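Beta-lactamase (PDB 3P09) probably hydrolyses the lactam ring of beta-lactam antibiotics to give substituted beta-amino acids, as a class A beta-lactamase associated with antibiotic resistance. Local coordinates at residues K29-K34 with I274-K279; R135-G138 with N142-K145. All coordinates share one frame; numbering follows the deposited sequence.

Contact 1. Residues K29-K34 with I274-K279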
ATOM      1  N   LYS A  29      21.450  -6.526  -3.275  1.00 28.99           N
ATOM      2  CA  LYS A  29      21.972  -6.849  -4.601  1.00 29.67           C
ATOM      3  C   LYS A  29      22.007  -8.356  -4.868  1.00 28.66           C
ATOM      4  O   LYS A  29      21.752  -8.804  -5.985  1.00 32.31           O
ATOM      5  CB  LYS A  29      23.379  -6.260  -4.788  1.00 32.32           C
ATOM      6  CG  LYS A  29      23.995  -6.545  -6.152  1.00 37.13           C
ATOM      7  CD  LYS A  29      23.226  -5.860  -7.273  1.00 43.88           C
ATOM      8  CE  LYS A  29      23.878  -6.145  -8.620  1.00 57.26           C
ATOM      9  NZ  LYS A  29      23.311  -5.323  -9.723  1.00 58.86           N
ATOM     10  N   ASN A  30      22.331  -9.141  -3.846  1.00 33.45           N
ATOM     11  CA  ASN A  30      22.303 -10.590  -3.993  1.00 31.53           C
ATOM     12  C   ASN A  30      20.896 -11.098  -4.304  1.00 30.50           C
ATOM     13  O   ASN A  30      20.728 -12.026  -5.095  1.00 28.07           O
ATOM     14  CB  ASN A  30      22.882 -11.287  -2.757  1.00 46.08           C
ATOM     15  CG  ASN A  30      24.390 -11.107  -2.637  1.00 63.76           C
ATOM     16  OD1 ASN A  30      25.075 -10.803  -3.620  1.00 61.59           O
ATOM     17  ND2 ASN A  30      24.917 -11.302  -1.428  1.00 71.00           N
ATOM     18  N   LEU A  31      19.886 -10.482  -3.692  1.00 28.82           N
ATOM     19  CA  LEU A  31      18.508 -10.873  -3.977  1.00 28.65           C
ATOM     20  C   LEU A  31      18.157 -10.615  -5.438  1.00 31.32           C
ATOM     21  O   LEU A  31      17.474 -11.426  -6.070  1.00 29.88           O
ATOM     22  CB  LEU A  31      17.521 -10.144  -3.057  1.00 26.53           C
ATOM     23  CG  LEU A  31      17.646 -10.405  -1.550  1.00 23.32           C
ATOM     24  CD1 LEU A  31      16.617  -9.564  -0.791  1.00 20.58           C
ATOM     25  CD2 LEU A  31      17.463 -11.882  -1.238  1.00 26.87           C
ATOM     26  N   GLU A  32      18.618  -9.483  -5.968  1.00 29.30           N
ATOM     27  CA  GLU A  32      18.383  -9.143  -7.371  1.00 32.31           C
ATOM     28  C   GLU A  32      19.053 -10.135  -8.321  1.00 33.36           C
ATOM     29  O   GLU A  32      18.453 -10.565  -9.304  1.00 32.92           O
ATOM     30  CB  GLU A  32      18.839  -7.705  -7.667  1.00 26.64           C
ATOM     31  CG  GLU A  32      17.843  -6.669  -7.145  1.00 25.72           C
ATOM     32  CD  GLU A  32      18.351  -5.235  -7.206  1.00 29.50           C
ATOM     33  OE1 GLU A  32      19.573  -5.029  -7.340  1.00 29.50           O
ATOM     34  OE2 GLU A  32      17.518  -4.303  -7.107  1.00 27.25           O
ATOM     35  N   ASN A  33      20.295 -10.490  -8.015  1.00 29.05           N
ATOM     36  CA  ASN A  33      21.035 -11.474  -8.798  1.00 34.62           C
ATOM     37  C   ASN A  33      20.333 -12.820  -8.794  1.00 37.41           C
ATOM     38  O   ASN A  33      20.280 -13.526  -9.803  1.00 34.09           O
ATOM     39  CB  ASN A  33      22.437 -11.644  -8.223  1.00 36.39           C
ATOM     40  CG  ASN A  33      23.320 -10.437  -8.480  1.00 41.88           C
ATOM     41  OD1 ASN A  33      23.085  -9.677  -9.415  1.00 38.43           O
ATOM     42  ND2 ASN A  33      24.346 -10.257  -7.647  1.00 44.01           N
ATOM     43  N   LYS A  34      19.797 -13.167  -7.632  1.00 31.23           N
ATOM     44  CA  LYS A  34      19.144 -14.443  -7.427  1.00 34.28           C
ATOM     45  C   LYS A  34      17.823 -14.534  -8.197  1.00 31.01           C
ATOM     46  O   LYS A  34      17.521 -15.568  -8.803  1.00 29.12           O
ATOM     47  CB  LYS A  34      18.916 -14.638  -5.923  1.00 39.21           C
ATOM     48  CG  LYS A  34      18.353 -15.971  -5.506  1.00 41.88           C
ATOM     49  CD  LYS A  34      18.323 -16.050  -3.977  1.00 45.20           C
ATOM     50  CE  LYS A  34      17.586 -17.280  -3.478  1.00 38.34           C
ATOM     51  NZ  LYS A  34      17.252 -17.153  -2.034  1.00 38.27           N
ATOM     52  N   ILE A 274      10.393 -10.705  -1.179  1.00 20.66           N
ATOM     53  CA  ILE A 274       9.931  -9.816  -0.138  1.00 20.94           C
ATOM     54  C   ILE A 274      10.243 -10.434   1.234  1.00 19.96           C
ATOM     55  O   ILE A 274      10.736  -9.753   2.139  1.00 24.29           O
ATOM     56  CB  ILE A 274       8.406  -9.538  -0.235  1.00 23.73           C
ATOM     57  CG1 ILE A 274       8.014  -9.137  -1.656  1.00 32.50           C
ATOM     58  CG2 ILE A 274       7.994  -8.460   0.766  1.00 20.75           C
ATOM     59  CD1 ILE A 274       8.617  -7.846  -2.110  1.00 28.38           C
ATOM     60  N   GLN A 275       9.963 -11.722   1.391  1.00 20.54           N
ATOM     61  CA  GLN A 275      10.242 -12.380   2.665  1.00 22.00           C
ATOM     62  C   GLN A 275      11.707 -12.233   3.046  1.00 24.24           C
ATOM     63  O   GLN A 275      12.049 -11.919   4.191  1.00 25.37           O
ATOM     64  CB  GLN A 275       9.881 -13.861   2.603  1.00 26.08           C
ATOM     65  CG  GLN A 275       8.419 -14.103   2.341  1.00 23.33           C
ATOM     66  CD  GLN A 275       8.138 -15.554   2.065  1.00 28.69           C
ATOM     67  OE1 GLN A 275       9.058 -16.368   2.012  1.00 28.44           O
ATOM     68  NE2 GLN A 275       6.866 -15.891   1.884  1.00 27.65           N
ATOM     69  N   GLN A 276      12.578 -12.456   2.078  1.00 25.35           N
ATOM     70  CA  GLN A 276      14.000 -12.474   2.364  1.00 25.56           C
ATOM     71  C   GLN A 276      14.526 -11.064   2.644  1.00 25.66           C
ATOM     72  O   GLN A 276      15.325 -10.867   3.564  1.00 25.84           O
ATOM     73  CB  GLN A 276      14.755 -13.172   1.231  1.00 31.97           C
ATOM     74  CG  GLN A 276      14.472 -14.678   1.186  1.00 29.40           C
ATOM     75  CD  GLN A 276      14.852 -15.304  -0.141  1.00 38.48           C
ATOM     76  OE1 GLN A 276      15.939 -15.065  -0.668  1.00 33.44           O
ATOM     77  NE2 GLN A 276      13.948 -16.103  -0.696  1.00 36.47           N
ATOM     78  N   ALA A 277      14.061 -10.092   1.867  1.00 20.61           N
ATOM     79  CA  ALA A 277      14.418  -8.700   2.105  1.00 26.59           C
ATOM     80  C   ALA A 277      13.951  -8.266   3.485  1.00 25.20           C
ATOM     81  O   ALA A 277      14.693  -7.611   4.219  1.00 26.44           O
ATOM     82  CB  ALA A 277      13.827  -7.797   1.037  1.00 22.91           C
ATOM     83  N   ALA A 278      12.723  -8.637   3.841  1.00 19.34           N
ATOM     84  CA  ALA A 278      12.167  -8.264   5.146  1.00 23.07           C
ATOM     85  C   ALA A 278      12.948  -8.888   6.294  1.00 24.69           C
ATOM     86  O   ALA A 278      13.052  -8.311   7.373  1.00 28.04           O
ATOM     87  CB  ALA A 278      10.685  -8.648   5.235  1.00 21.97           C
ATOM     88  N   LYS A 279      13.485 -10.080   6.068  1.00 26.60           N
ATOM     89  CA  LYS A 279      14.235 -10.774   7.114  1.00 32.52           C
ATOM     90  C   LYS A 279      15.576 -10.079   7.346  1.00 27.08           C
ATOM     91  O   LYS A 279      16.035  -9.939   8.487  1.00 30.79           O
ATOM     92  CB  LYS A 279      14.447 -12.241   6.737  1.00 33.66           C
ATOM     93  CG  LYS A 279      15.218 -13.048   7.777  1.00 37.89           C
ATOM     94  CD  LYS A 279      14.601 -12.871   9.161  1.00 46.26           C
ATOM     95  CE  LYS A 279      14.830 -14.094  10.033  1.00 56.23           C
ATOM     96  NZ  LYS A 279      14.049 -15.259   9.526  1.00 63.17           N
TER

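Contact 2. Residues R135-G138 with N142-K145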
ATOM      1  N   ARG A 135     -14.876   7.231  -6.781  1.00 24.34           N
ATOM      2  CA  ARG A 135     -16.051   7.966  -7.223  1.00 25.46           C
ATOM      3  C   ARG A 135     -16.596   8.868  -6.114  1.00 26.45           C
ATOM      4  O   ARG A 135     -16.863  10.040  -6.339  1.00 23.85           O
ATOM      5  CB  ARG A 135     -17.137   6.998  -7.702  1.00 29.05           C
ATOM      6  CG  ARG A 135     -18.360   7.695  -8.300  1.00 32.21           C
ATOM      7  CD  ARG A 135     -19.487   6.711  -8.538  1.00 36.48           C
ATOM      8  NE  ARG A 135     -20.017   6.215  -7.274  1.00 37.51           N
ATOM      9  CZ  ARG A 135     -20.379   4.955  -7.049  1.00 37.43           C
ATOM     10  NH1 ARG A 135     -20.270   4.039  -8.003  1.00 36.84           N
ATOM     11  NH2 ARG A 135     -20.850   4.610  -5.862  1.00 31.73           N
ATOM     12  N   GLU A 136     -16.767   8.322  -4.911  1.00 28.34           N
ATOM     13  CA  GLU A 136     -17.350   9.098  -3.811  1.00 28.20           C
ATOM     14  C   GLU A 136     -16.421  10.213  -3.341  1.00 32.90           C
ATOM     15  O   GLU A 136     -16.868  11.186  -2.734  1.00 30.25           O
ATOM     16  CB  GLU A 136     -17.755   8.198  -2.631  1.00 27.88           C
ATOM     17  CG  GLU A 136     -18.793   7.116  -2.986  1.00 26.81           C
ATOM     18  CD  GLU A 136     -20.098   7.697  -3.514  1.00 36.35           C
ATOM     19  OE1 GLU A 136     -20.491   8.791  -3.051  1.00 37.67           O
ATOM     20  OE2 GLU A 136     -20.727   7.055  -4.390  1.00 37.13           O
ATOM     21  N   LEU A 137     -15.132  10.079  -3.640  1.00 26.63           N
ATOM     22  CA  LEU A 137     -14.148  11.123  -3.335  1.00 30.86           C
ATOM     23  C   LEU A 137     -14.264  12.280  -4.324  1.00 31.16           C
ATOM     24  O   LEU A 137     -13.821  13.400  -4.051  1.00 34.56           O
ATOM     25  CB  LEU A 137     -12.717  10.553  -3.389  1.00 27.22           C
ATOM     26  CG  LEU A 137     -11.594  11.506  -2.952  1.00 32.12           C
ATOM     27  CD1 LEU A 137     -11.635  11.768  -1.442  1.00 28.07           C
ATOM     28  CD2 LEU A 137     -10.237  10.972  -3.354  1.00 23.89           C
ATOM     29  N   GLY A 138     -14.846  11.998  -5.480  1.00 29.76           N
ATOM     30  CA  GLY A 138     -14.971  12.988  -6.535  1.00 29.36           C
ATOM     31  C   GLY A 138     -14.096  12.699  -7.744  1.00 31.04           C
ATOM     32  O   GLY A 138     -13.961  13.539  -8.625  1.00 33.13           O
ATOM     33  N   ASN A 142      -9.143  14.440  -7.649  1.00 24.23           N
ATOM     34  CA  ASN A 142      -9.141  14.728  -6.220  1.00 25.38           C
ATOM     35  C   ASN A 142      -8.143  13.880  -5.444  1.00 25.34           C
ATOM     36  O   ASN A 142      -7.498  14.360  -4.508  1.00 29.06           O
ATOM     37  CB  ASN A 142     -10.544  14.575  -5.626  1.00 26.07           C
ATOM     38  CG  ASN A 142     -11.436  15.747  -5.968  1.00 37.04           C
ATOM     39  OD1 ASN A 142     -10.946  16.819  -6.316  1.00 37.80           O
ATOM     40  ND2 ASN A 142     -12.746  15.555  -5.870  1.00 36.30           N
ATOM     41  N   LEU A 143      -8.038  12.612  -5.822  1.00 24.15           N
ATOM     42  CA  LEU A 143      -7.058  11.727  -5.212  1.00 24.10           C
ATOM     43  C   LEU A 143      -5.640  12.242  -5.432  1.00 26.54           C
ATOM     44  O   LEU A 143      -4.852  12.317  -4.491  1.00 23.34           O
ATOM     45  CB  LEU A 143      -7.200  10.305  -5.758  1.00 27.17           C
ATOM     46  CG  LEU A 143      -6.188   9.272  -5.266  1.00 26.87           C
ATOM     47  CD1 LEU A 143      -6.174   9.221  -3.745  1.00 24.24           C
ATOM     48  CD2 LEU A 143      -6.518   7.899  -5.863  1.00 24.32           C
ATOM     49  N   ASN A 144      -5.310  12.588  -6.676  1.00 26.13           N
ATOM     50  CA  ASN A 144      -3.985  13.125  -6.975  1.00 26.49           C
ATOM     51  C   ASN A 144      -3.701  14.452  -6.265  1.00 25.38           C
ATOM     52  O   ASN A 144      -2.581  14.697  -5.835  1.00 28.92           O
ATOM     53  CB  ASN A 144      -3.787  13.254  -8.478  1.00 33.72           C
ATOM     54  CG  ASN A 144      -3.634  11.908  -9.147  1.00 39.00           C
ATOM     55  OD1 ASN A 144      -2.817  11.089  -8.727  1.00 42.55           O
ATOM     56  ND2 ASN A 144      -4.443  11.656 -10.168  1.00 33.06           N
ATOM     57  N   LYS A 145      -4.717  15.302  -6.135  1.00 19.14           N
ATOM     58  CA  LYS A 145      -4.572  16.496  -5.297  1.00 29.26           C
ATOM     59  C   LYS A 145      -4.188  16.120  -3.860  1.00 25.81           C
ATOM     60  O   LYS A 145      -3.301  16.719  -3.260  1.00 23.82           O
ATOM     61  CB  LYS A 145      -5.861  17.334  -5.305  1.00 28.46           C
ATOM     62  CG  LYS A 145      -6.096  18.067  -6.623  1.00 41.91           C
ATOM     63  CD  LYS A 145      -7.175  19.153  -6.508  1.00 55.76           C
ATOM     64  CE  LYS A 145      -8.582  18.566  -6.461  1.00 60.53           C
ATOM     65  NZ  LYS A 145      -9.639  19.623  -6.371  1.00 66.17           N
TER
HETATM   66  O   HOH W   1     -11.641  14.506  -9.338  1.00 43.08           O

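Contact 1. Residues K29-K34 with I274-K279
Q276 meets the helix of K29-K34 with both ends of its side chain. Near the backbone, L31 CD2 lies 3.9 Å from Q276 CB, and the same methyl is 3.6 Å from Q276 OE1, for beyond CG the glutamine chain runs extended and carries the amide out to K34. There Q276 OE1 accepts a hydrogen bond from K34 NZ at 2.8 Å, the ammonium standing 32° off the carbonyl plane. K34 reaches this far because its CG is anti to the backbone N (chi1 -175°) and every later torsion is extended, the two chains meeting nearly at a right angle. An amide suits this margin because it can accept from K34 through OE1 while NE2 is hydrogen-bonded to Y35 OH. The two helices are the N-terminal and C-terminal ones of the class A fold, which lie antiparallel on one face of the five-stranded sheet; over these segments the axes approach to 10.7 Å, 166° between their directions. One residue on, A277 is buried. L31 CD1 packs 3.8 Å from A277 CB and 3.7 Å from A277 N, so a small residue lets the leucine branch come down onto the helix backbone. A277 also touches I39 of strand 38-44, and L31 touches I273 and L280.

Contact 2. Residues R135-G138 with N142-K145
L137 supplies the tightly packed side of the turn between two consecutive helices, 127-137 and 140-149. Its CG is anti to the backbone N (chi1 -174°), which sends the side chain toward the following helix, where L137 CD2 rests on the backbone of L143, 3.7 Å from L143 N and 3.9 Å from L143 CB. Leucine suits both places because its branched apolar end can fill the space between the two backbones and helix 66-80 without a polar atom to satisfy. The outer side is held by a hydrogen bond and a water in place of apolar packing. N142 swings its amide back over the turn, and ND2 donates to L137 O at 3.0 Å with an N-H...O angle of 149°, the donor 22° off the carbonyl plane. That bond gives the helix end a side-chain partner from the following helix. G138 closes helix 127-137 in a Schellman motif; its positive phi suits glycine, and N142 ND2 lies 3.5 Å from G138 CA. A water completes this side, donating to G138 O at 2.6 Å and accepting from N142 N at 3.0 Å. On the buried flank both leucines rest on helix 66-80, L137 on A73 and I74 and L143 on A73, while R135 and E136 touch I89 of strand 88-90.

Contacts 1 and 2 lie on opposite sides of the chain's centre, their own centres 36 Å apart, and share no helix. Each is partly buried, with two buried residues among the four that touch, yet the elements differ. Contact 1 pairs helices from the two chain termini, 240 residues apart, against the five-stranded sheet; contact 2 joins consecutive helices across a short turn in the helical part of the fold. Both set leucine against the backbone of the partner helix. At the margin, contact 1 relies on a bond between two long side chains, whereas contact 2 uses a side chain and a water to reach main-chain groups around a helix end.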